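Local coordinates for protein replicative DNA helicase (PDB 6RIY) that probably excises itself from the DnaB helicase precursor by protein splicing and joins the flanking helicase segments, at residues V36-D41 against C124-N129; R46-V51 against A118-R123; D55-V60 against G139-H144. One frame throughout, in Å; residues are numbered along the deposited sequence. Where two conformers were deposited one is given.

Contact 1: V36-D41 against C124-N129; sequences VVAATD and CVEVDN
Strands 36-39 and 125-127 run antiparallel, 4.5 Å apart at the closest approach of their axes and with N-to-C directions 161° apart, and the register slips by one residue between Val36 and Ala38. The slip is a classic beta bulge: Val37 and Ala38 both face Glu126, whose carbonyl O takes a bond from Val37 N at 2.8 Å and a weak one from Ala38 N at 3.4 Å. The Val37 donor lies above the carbonyl plane. Glu126 N answers with a nearly straight bond to Ala38 O at 2.9 Å. Beyond the bulge, Thr40 N meets Cys124 O almost along the C=O axis. Thr40 OG1, in the crowded position between backbone N and carbonyl carbon (chi1 64°), accepts Cys124 N at 3.0 Å and gives its own proton to Asp41 O. One hydroxyl thus accepts across the segments and donates within its own, and Thr40 CG2 lies against Cys124 CB. These two strands form the centre of one sheet of the Hint (Hedgehog/intein) fold. Cys124 also touches Ala1, a position consistent with the cysteine nucleophile of class 3 inteins. On the face of Val36, Ala39, Val125 and Val127 the apolar contacts are loose: Val36 CG1 lies against Val125 CB, while Val36 and Val127, and Ala39 and Val125, meet by methyls; Met17 and Val20 add to this layer. The other face carries Ala38 and Glu126, the extended acid chain running alongside Ala38 CB with OE2 3.9 Å from it. At the bulge Val37 spreads its branches: CG2 sits over the Glu126 carbonyl, 3.3 Å from its O, while CG1 crosses Asp128 at about a right angle and touches its CB at 3.6 Å. The Asp128 carboxylate is engaged elsewhere, with OD1 accepting from Arg35 N and hydrogen-bonded to Thr34 OG1.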
loop_
_atom_site.group_PDB
_atom_site.type_symbol
_atom_site.label_atom_id
_atom_site.label_comp_id
_atom_site.label_asym_id
_atom_site.label_seq_id
_atom_site.Cartn_x
_atom_site.Cartn_y
_atom_site.Cartn_z
ATOM N N VAL A 36 -2.242 -3.906 13.573
ATOM C CA VAL A 36 -0.882 -4.121 13.101
ATOM C C VAL A 36 -0.234 -5.150 14.015
ATOM O O VAL A 36 -0.185 -4.963 15.235
ATOM C CB VAL A 36 -0.106 -2.795 13.081
ATOM C CG1 VAL A 36 1.354 -3.002 12.703
ATOM C CG2 VAL A 36 -0.794 -1.826 12.102
ATOM N N VAL A 37 0.220 -6.263 13.439
ATOM C CA VAL A 37 0.837 -7.313 14.236
ATOM C C VAL A 37 2.359 -7.249 14.183
ATOM O O VAL A 37 3.021 -7.830 15.059
ATOM C CB VAL A 37 0.340 -8.712 13.812
ATOM C CG1 VAL A 37 -1.145 -8.856 14.100
ATOM C CG2 VAL A 37 0.614 -8.960 12.348
ATOM N N ALA A 38 2.928 -6.552 13.204
ATOM C CA ALA A 38 4.370 -6.402 13.098
ATOM C C ALA A 38 4.656 -5.182 12.237
ATOM O O ALA A 38 3.832 -4.771 11.414
ATOM C CB ALA A 38 5.033 -7.654 12.513
ATOM N N ALA A 39 5.834 -4.601 12.444
ATOM C CA ALA A 39 6.229 -3.427 11.681
ATOM C C ALA A 39 7.746 -3.364 11.664
ATOM O O ALA A 39 8.376 -3.388 12.724
ATOM C CB ALA A 39 5.638 -2.149 12.283
ATOM N N THR A 40 8.323 -3.284 10.471
ATOM C CA THR A 40 9.773 -3.343 10.357
ATOM C C THR A 40 10.410 -2.050 10.850
ATOM O O THR A 40 9.747 -1.027 11.030
ATOM C CB THR A 40 10.207 -3.576 8.909
ATOM O OG1 THR A 40 9.809 -2.461 8.097
ATOM C CG2 THR A 40 9.603 -4.850 8.363
ATOM N N ASP A 41 11.723 -2.114 11.064
ATOM C CA ASP A 41 12.523 -0.905 11.120
ATOM C C ASP A 41 12.394 -0.139 9.813
ATOM O O ASP A 41 11.958 -0.673 8.787
ATOM C CB ASP A 41 14.005 -1.224 11.331
ATOM C CG ASP A 41 14.283 -1.966 12.615
ATOM O OD1 ASP A 41 13.361 -2.109 13.446
ATOM O OD2 ASP A 41 15.448 -2.396 12.790
ATOM N N CYS A 124 7.665 -1.897 6.134
ATOM C CA CYS A 124 6.581 -2.864 5.989
ATOM C C CYS A 124 5.818 -3.041 7.296
ATOM O O CYS A 124 6.384 -2.947 8.390
ATOM C CB CYS A 124 7.087 -4.242 5.555
ATOM S SG CYS A 124 7.927 -4.287 3.989
ATOM N N VAL A 125 4.531 -3.360 7.161
ATOM C CA VAL A 125 3.694 -3.763 8.283
ATOM C C VAL A 125 3.107 -5.132 7.962
ATOM O O VAL A 125 2.967 -5.520 6.799
ATOM C CB VAL A 125 2.563 -2.752 8.569
ATOM C CG1 VAL A 125 3.132 -1.382 8.904
ATOM C CG2 VAL A 125 1.617 -2.657 7.362
ATOM N N GLU A 126 2.755 -5.865 9.010
ATOM C CA GLU A 126 1.878 -7.018 8.874
ATOM C C GLU A 126 0.597 -6.739 9.650
ATOM O O GLU A 126 0.632 -6.114 10.710
ATOM C CB GLU A 126 2.557 -8.292 9.370
ATOM C CG GLU A 126 3.938 -8.507 8.762
ATOM C CD GLU A 126 4.560 -9.840 9.129
ATOM O OE1 GLU A 126 3.838 -10.861 9.118
ATOM O OE2 GLU A 126 5.774 -9.870 9.426
ATOM N N VAL A 127 -0.537 -7.194 9.125
ATOM C CA VAL A 127 -1.823 -6.900 9.742
ATOM C C VAL A 127 -2.571 -8.200 10.004
ATOM O O VAL A 127 -2.240 -9.255 9.463
ATOM C CB VAL A 127 -2.668 -5.940 8.883
ATOM C CG1 VAL A 127 -1.992 -4.559 8.848
ATOM C CG2 VAL A 127 -2.822 -6.502 7.484
ATOM N N ASP A 128 -3.586 -8.117 10.866
ATOM C CA ASP A 128 -4.199 -9.314 11.426
ATOM C C ASP A 128 -5.427 -9.780 10.650
ATOM O O ASP A 128 -6.241 -10.534 11.189
ATOM C CB ASP A 128 -4.536 -9.096 12.902
ATOM C CG ASP A 128 -5.782 -8.258 13.116
ATOM O OD1 ASP A 128 -6.234 -7.561 12.182
ATOM O OD2 ASP A 128 -6.311 -8.305 14.245
ATOM N N ASN A 129 -5.564 -9.383 9.423
ATOM C CA ASN A 129 -6.667 -9.978 8.690
ATOM C C ASN A 129 -6.135 -11.002 7.691
ATOM O O ASN A 129 -5.018 -10.860 7.182
ATOM C CB ASN A 129 -7.505 -8.912 7.969
ATOM C CG ASN A 129 -6.720 -8.150 6.934
ATOM O OD1 ASN A 129 -6.624 -8.570 5.781
ATOM N ND2 ASN A 129 -6.187 -6.998 7.324
#

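Contact 2: R46-V51 against A118-R123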
loop_
_atom_site.group_PDB
_atom_site.type_symbol
_atom_site.label_atom_id
_atom_site.label_comp_id
_atom_site.label_asym_id
_atom_site.label_seq_id
_atom_site.Cartn_x
_atom_site.Cartn_y
_atom_site.Cartn_z
ATOM N N ARG A 46 16.270 1.025 -0.633
ATOM C CA ARG A 46 15.510 0.110 -1.475
ATOM C C ARG A 46 15.138 0.780 -2.801
ATOM O O ARG A 46 14.827 1.975 -2.831
ATOM C CB ARG A 46 14.245 -0.354 -0.745
ATOM C CG ARG A 46 14.516 -1.091 0.573
ATOM C CD ARG A 46 15.187 -2.433 0.344
ATOM N NE ARG A 46 14.364 -3.331 -0.458
ATOM C CZ ARG A 46 14.826 -4.408 -1.089
ATOM N NH1 ARG A 46 16.112 -4.725 -1.010
ATOM N NH2 ARG A 46 14.000 -5.170 -1.795
ATOM N N PRO A 47 15.159 0.046 -3.910
ATOM C CA PRO A 47 14.646 0.604 -5.165
ATOM C C PRO A 47 13.156 0.862 -5.028
ATOM O O PRO A 47 12.417 0.013 -4.530
ATOM C CB PRO A 47 14.942 -0.492 -6.194
ATOM C CG PRO A 47 15.898 -1.423 -5.522
ATOM C CD PRO A 47 15.591 -1.350 -4.067
ATOM N N CYS A 48 12.722 2.052 -5.443
ATOM C CA CYS A 48 11.353 2.486 -5.224
ATOM C C CYS A 48 10.642 2.808 -6.527
ATOM O O CYS A 48 11.251 3.272 -7.494
ATOM C CB CYS A 48 11.294 3.725 -4.343
ATOM S SG CYS A 48 11.737 3.367 -2.636
ATOM N N TYR A 49 9.327 2.626 -6.503
ATOM C CA TYR A 49 8.455 2.955 -7.617
ATOM C C TYR A 49 7.373 3.926 -7.174
ATOM O O TYR A 49 6.830 3.805 -6.075
ATOM C CB TYR A 49 7.790 1.694 -8.179
ATOM C CG TYR A 49 8.667 0.941 -9.136
ATOM C CD1 TYR A 49 9.819 0.305 -8.697
ATOM C CD2 TYR A 49 8.350 0.874 -10.481
ATOM C CE1 TYR A 49 10.633 -0.376 -9.586
ATOM C CE2 TYR A 49 9.151 0.190 -11.372
ATOM C CZ TYR A 49 10.290 -0.431 -10.920
ATOM O OH TYR A 49 11.090 -1.113 -11.805
ATOM N N GLU A 50 7.040 4.871 -8.046
ATOM C CA GLU A 50 5.890 5.743 -7.847
ATOM C C GLU A 50 4.697 5.161 -8.603
ATOM O O GLU A 50 4.722 5.074 -9.832
ATOM C CB GLU A 50 6.229 7.149 -8.330
ATOM C CG GLU A 50 5.154 8.177 -8.159
ATOM C CD GLU A 50 5.686 9.580 -8.350
ATOM O OE1 GLU A 50 6.475 10.040 -7.502
ATOM O OE2 GLU A 50 5.334 10.219 -9.360
ATOM N N VAL A 51 3.660 4.759 -7.873
ATOM C CA VAL A 51 2.470 4.153 -8.457
ATOM C C VAL A 51 1.342 5.172 -8.394
ATOM O O VAL A 51 0.974 5.637 -7.311
ATOM C CB VAL A 51 2.076 2.853 -7.742
ATOM C CG1 VAL A 51 0.970 2.148 -8.528
ATOM C CG2 VAL A 51 3.299 1.960 -7.549
ATOM N N ALA A 118 13.613 7.902 -7.421
ATOM C CA ALA A 118 14.686 7.875 -6.436
ATOM C C ALA A 118 14.264 7.116 -5.183
ATOM O O ALA A 118 13.112 7.179 -4.753
ATOM C CB ALA A 118 15.097 9.298 -6.064
ATOM N N SER A 119 15.217 6.408 -4.585
ATOM C CA SER A 119 14.958 5.694 -3.340
ATOM C C SER A 119 14.567 6.645 -2.208
ATOM O O SER A 119 15.198 7.681 -2.002
ATOM C CB SER A 119 16.205 4.903 -2.926
ATOM O OG SER A 119 15.964 4.139 -1.754
ATOM N N VAL A 120 13.540 6.266 -1.454
ATOM C CA VAL A 120 13.219 6.937 -0.195
ATOM C C VAL A 120 13.114 5.873 0.887
ATOM O O VAL A 120 12.906 4.686 0.586
ATOM C CB VAL A 120 11.906 7.752 -0.294
ATOM C CG1 VAL A 120 12.032 8.846 -1.342
ATOM C CG2 VAL A 120 10.734 6.839 -0.577
ATOM N N PRO A 121 13.240 6.264 2.158
ATOM C CA PRO A 121 13.059 5.298 3.252
ATOM C C PRO A 121 11.671 4.671 3.214
ATOM O O PRO A 121 10.680 5.343 2.924
ATOM C CB PRO A 121 13.250 6.154 4.512
ATOM C CG PRO A 121 14.096 7.331 4.051
ATOM C CD PRO A 121 13.617 7.604 2.657
ATOM N N VAL A 122 11.597 3.371 3.525
ATOM C CA VAL A 122 10.334 2.629 3.474
ATOM C C VAL A 122 10.227 1.728 4.699
ATOM O O VAL A 122 11.207 1.475 5.397
ATOM C CB VAL A 122 10.178 1.797 2.172
ATOM C CG1 VAL A 122 10.198 2.700 0.960
ATOM C CG2 VAL A 122 11.249 0.686 2.061
ATOM N N ARG A 123 9.009 1.238 4.950
ATOM C CA ARG A 123 8.727 0.280 6.018
ATOM C C ARG A 123 7.642 -0.689 5.570
ATOM O O ARG A 123 6.755 -0.317 4.800
ATOM C CB ARG A 123 8.208 0.956 7.295
ATOM C CG ARG A 123 9.183 1.745 8.118
ATOM C CD ARG A 123 8.442 2.360 9.316
ATOM N NE ARG A 123 8.264 1.401 10.404
ATOM C CZ ARG A 123 7.368 1.526 11.378
ATOM N NH1 ARG A 123 6.535 2.561 11.398
ATOM N NH2 ARG A 123 7.299 0.607 12.328
HETATM O O HOH W 1 14.399 2.333 1.066
#
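The chain leaves the long strand 107-117 and passes over to strand 122-127 through a short connection, residues 118-121, that bridges the two main sheets of the Hint fold; here it grips the start of strand 48-53. Ser119 supplies the firmest hold. Its OG, anti to the backbone N (chi1 -177°), donates to Arg46 O at 2.7 Å, arriving from above the carbonyl plane. One residue on, Val120 N points almost straight at Cys48 SG, a weak bond at 3.6 Å that is long but well directed, with an N-H...S angle of 173°. The sulfur, set anti to its own carbonyl carbon, has two methyls of the 118-123 segment near it, Val122 CG1 at 4.0 Å and Val120 CG2 at 4.2 Å. Arg46 lays its aliphatic part across Val122 at about a right angle, CG on CG2, before the chain bends twice and carries the guanidinium away, one face over Pro47 CD. A water closes the gap between the backbones, accepting from Arg46 N and donating to Val120 O, each at 2.8 Å. Four links of different kinds therefore join the segments without a regular strand pairing. Around them, Cys48 and Val120 both rest on Val60 of strand 58-62, Cys48 pairs through its backbone with Val117 of strand 107-117, and Val122 leans on Ala1 at the N terminus.

Contact 3: D55-V60 against G139-H144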
loop_
_atom_site.group_PDB
_atom_site.type_symbol
_atom_site.label_atom_id
_atom_site.label_comp_id
_atom_site.label_asym_id
_atom_site.label_seq_id
_atom_site.Cartn_x
_atom_site.Cartn_y
_atom_site.Cartn_z
ATOM N N ASP A 55 -7.646 7.532 -9.329
ATOM C CA ASP A 55 -8.356 8.429 -8.425
ATOM C C ASP A 55 -7.515 9.626 -8.013
ATOM O O ASP A 55 -8.001 10.481 -7.268
ATOM C CB ASP A 55 -8.804 7.672 -7.174
ATOM C CG ASP A 55 -7.624 7.215 -6.323
ATOM O OD1 ASP A 55 -6.523 7.021 -6.887
ATOM O OD2 ASP A 55 -7.798 7.047 -5.101
ATOM N N GLY A 56 -6.269 9.700 -8.467
ATOM C CA GLY A 56 -5.358 10.750 -8.066
ATOM C C GLY A 56 -4.380 10.341 -6.988
ATOM O O GLY A 56 -3.435 11.086 -6.717
ATOM N N THR A 57 -4.574 9.180 -6.371
ATOM C CA THR A 57 -3.653 8.714 -5.346
ATOM C C THR A 57 -2.314 8.343 -5.970
ATOM O O THR A 57 -2.261 7.630 -6.981
ATOM C CB THR A 57 -4.233 7.502 -4.614
ATOM O OG1 THR A 57 -5.457 7.867 -3.971
ATOM C CG2 THR A 57 -3.235 6.974 -3.558
ATOM N N VAL A 58 -1.233 8.810 -5.352
ATOM C CA VAL A 58 0.124 8.449 -5.732
ATOM C C VAL A 58 0.813 7.878 -4.500
ATOM O O VAL A 58 0.888 8.548 -3.463
ATOM C CB VAL A 58 0.903 9.654 -6.280
ATOM C CG1 VAL A 58 2.380 9.311 -6.428
ATOM C CG2 VAL A 58 0.304 10.101 -7.610
ATOM N N ILE A 59 1.302 6.646 -4.609
ATOM C CA ILE A 59 2.000 5.969 -3.523
ATOM C C ILE A 59 3.386 5.574 -4.012
ATOM O O ILE A 59 3.526 5.001 -5.095
ATOM C CB ILE A 59 1.227 4.728 -3.045
ATOM C CG1 ILE A 59 -0.124 5.138 -2.473
ATOM C CG2 ILE A 59 2.042 3.951 -1.982
ATOM C CD1 ILE A 59 -1.006 3.963 -2.181
ATOM N N VAL A 60 4.400 5.860 -3.207
ATOM C CA VAL A 60 5.760 5.416 -3.477
ATOM C C VAL A 60 6.019 4.166 -2.653
ATOM O O VAL A 60 5.793 4.150 -1.432
ATOM C CB VAL A 60 6.772 6.526 -3.168
ATOM C CG1 VAL A 60 8.188 6.005 -3.254
ATOM C CG2 VAL A 60 6.547 7.686 -4.136
ATOM N N GLY A 139 -6.503 8.166 -1.291
ATOM C CA GLY A 139 -7.651 7.468 -1.844
ATOM C C GLY A 139 -7.999 6.150 -1.198
ATOM O O GLY A 139 -8.975 5.508 -1.613
ATOM N N MET A 140 -7.230 5.719 -0.197
ATOM C CA MET A 140 -7.507 4.496 0.563
ATOM C C MET A 140 -7.532 3.275 -0.360
ATOM O O MET A 140 -8.515 2.528 -0.438
ATOM C CB MET A 140 -8.812 4.639 1.359
ATOM C CG MET A 140 -8.826 5.886 2.233
ATOM S SD MET A 140 -10.284 5.952 3.277
ATOM C CE MET A 140 -11.477 6.688 2.160
ATOM N N VAL A 141 -6.426 3.109 -1.074
ATOM C CA VAL A 141 -6.263 2.036 -2.055
ATOM C C VAL A 141 -5.826 0.767 -1.328
ATOM O O VAL A 141 -4.838 0.809 -0.575
ATOM C CB VAL A 141 -5.238 2.440 -3.111
ATOM C CG1 VAL A 141 -5.060 1.348 -4.155
ATOM C CG2 VAL A 141 -5.650 3.752 -3.769
ATOM N N PRO A 142 -6.506 -0.358 -1.555
ATOM C CA PRO A 142 -6.081 -1.633 -0.962
ATOM C C PRO A 142 -4.675 -2.007 -1.407
ATOM O O PRO A 142 -4.308 -1.853 -2.575
ATOM C CB PRO A 142 -7.119 -2.633 -1.494
ATOM C CG PRO A 142 -8.285 -1.802 -1.915
ATOM C CD PRO A 142 -7.718 -0.497 -2.380
ATOM N N THR A 143 -3.879 -2.492 -0.457
ATOM C CA THR A 143 -2.535 -2.932 -0.779
ATOM C C THR A 143 -2.188 -4.096 0.135
ATOM O O THR A 143 -2.784 -4.270 1.202
ATOM C CB THR A 143 -1.524 -1.772 -0.663
ATOM O OG1 THR A 143 -0.314 -2.123 -1.346
ATOM C CG2 THR A 143 -1.226 -1.429 0.796
ATOM N N HIS A 144 -1.233 -4.913 -0.300
ATOM C CA HIS A 144 -0.886 -6.108 0.453
ATOM C C HIS A 144 0.200 -5.814 1.483
ATOM O O HIS A 144 1.166 -5.099 1.200
ATOM C CB HIS A 144 -0.430 -7.220 -0.490
ATOM C CG HIS A 144 -1.530 -8.150 -0.893
ATOM N ND1 HIS A 144 -2.269 -8.867 0.025
ATOM C CD2 HIS A 144 -2.023 -8.476 -2.111
ATOM C CE1 HIS A 144 -3.163 -9.603 -0.612
ATOM N NE2 HIS A 144 -3.039 -9.379 -1.908
#
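Thr57 stands between a carboxylate and a methyl, and its two branches divide the work. OG1, anti to the carbonyl carbon, turns to Asp55 and Gly139; CG2, anti to the backbone N, turns to Val141. Asp55 curls back over its own turn, CG in the crowded position between backbone N and carbonyl carbon (chi1 66°), so that both carboxylate oxygens reach Thr57: OD1 accepts Thr57 N at 3.0 Å, the bond of an Asx turn, and OD2 accepts the hydroxyl proton at 2.7 Å. Both donors come from above the carboxylate plane. Gly56 sits at the corner of this turn with a positive phi (100°), suited to glycine. Across the contact Gly139 N approaches Thr57 OG1 at 2.9 Å but badly bent, a weak hydrogen bond, while Gly139 CA lies 3.3 Å from Asp55 OD2, a closeness that its lack of a side chain permits. Next to this polar group Thr57 and Val141 slide past each other in opposite directions, CG2 to CG2 at 4.0 Å. The turn before strand 58-62 is thereby joined to the tip of the hairpin of strands 133-136 and 141-144. Further along that last strand, Thr143 touches Trp67 and is hydrogen-bonded to His65, consistent with the Trp and Thr of the class 3 intein motif. Because the Thr57 proton is committed to the carboxylate, OG1 faces Gly139 as an acceptor; two donors on Asp55 would favour its ionised form, and across the segments a weak bond and light contact leave most polar bonding to the turn.

From the N terminus the chain lays down the first halves in order, 36-41, 46-51 and 55-60, before any contact closes. The return through 118-123 closes contact 2, and 124-129 then closes contact 1 on the same strand, so contact 2 is nested inside the loop of contact 1. Contact 3, closed last by 139-144 near the C terminus, crosses both. Contacts 1 and 2 meet where Arg123 NE probably bonds to Thr40 O, beside two neighbouring strands of the first sheet, where the 118-121 connection from the second enters it. Contacts 2 and 3 share the second sheet, where strands 48-53 and 58-62 are neighbours; contact 3 adds the C-terminal hairpin, while staying clear of contact 1.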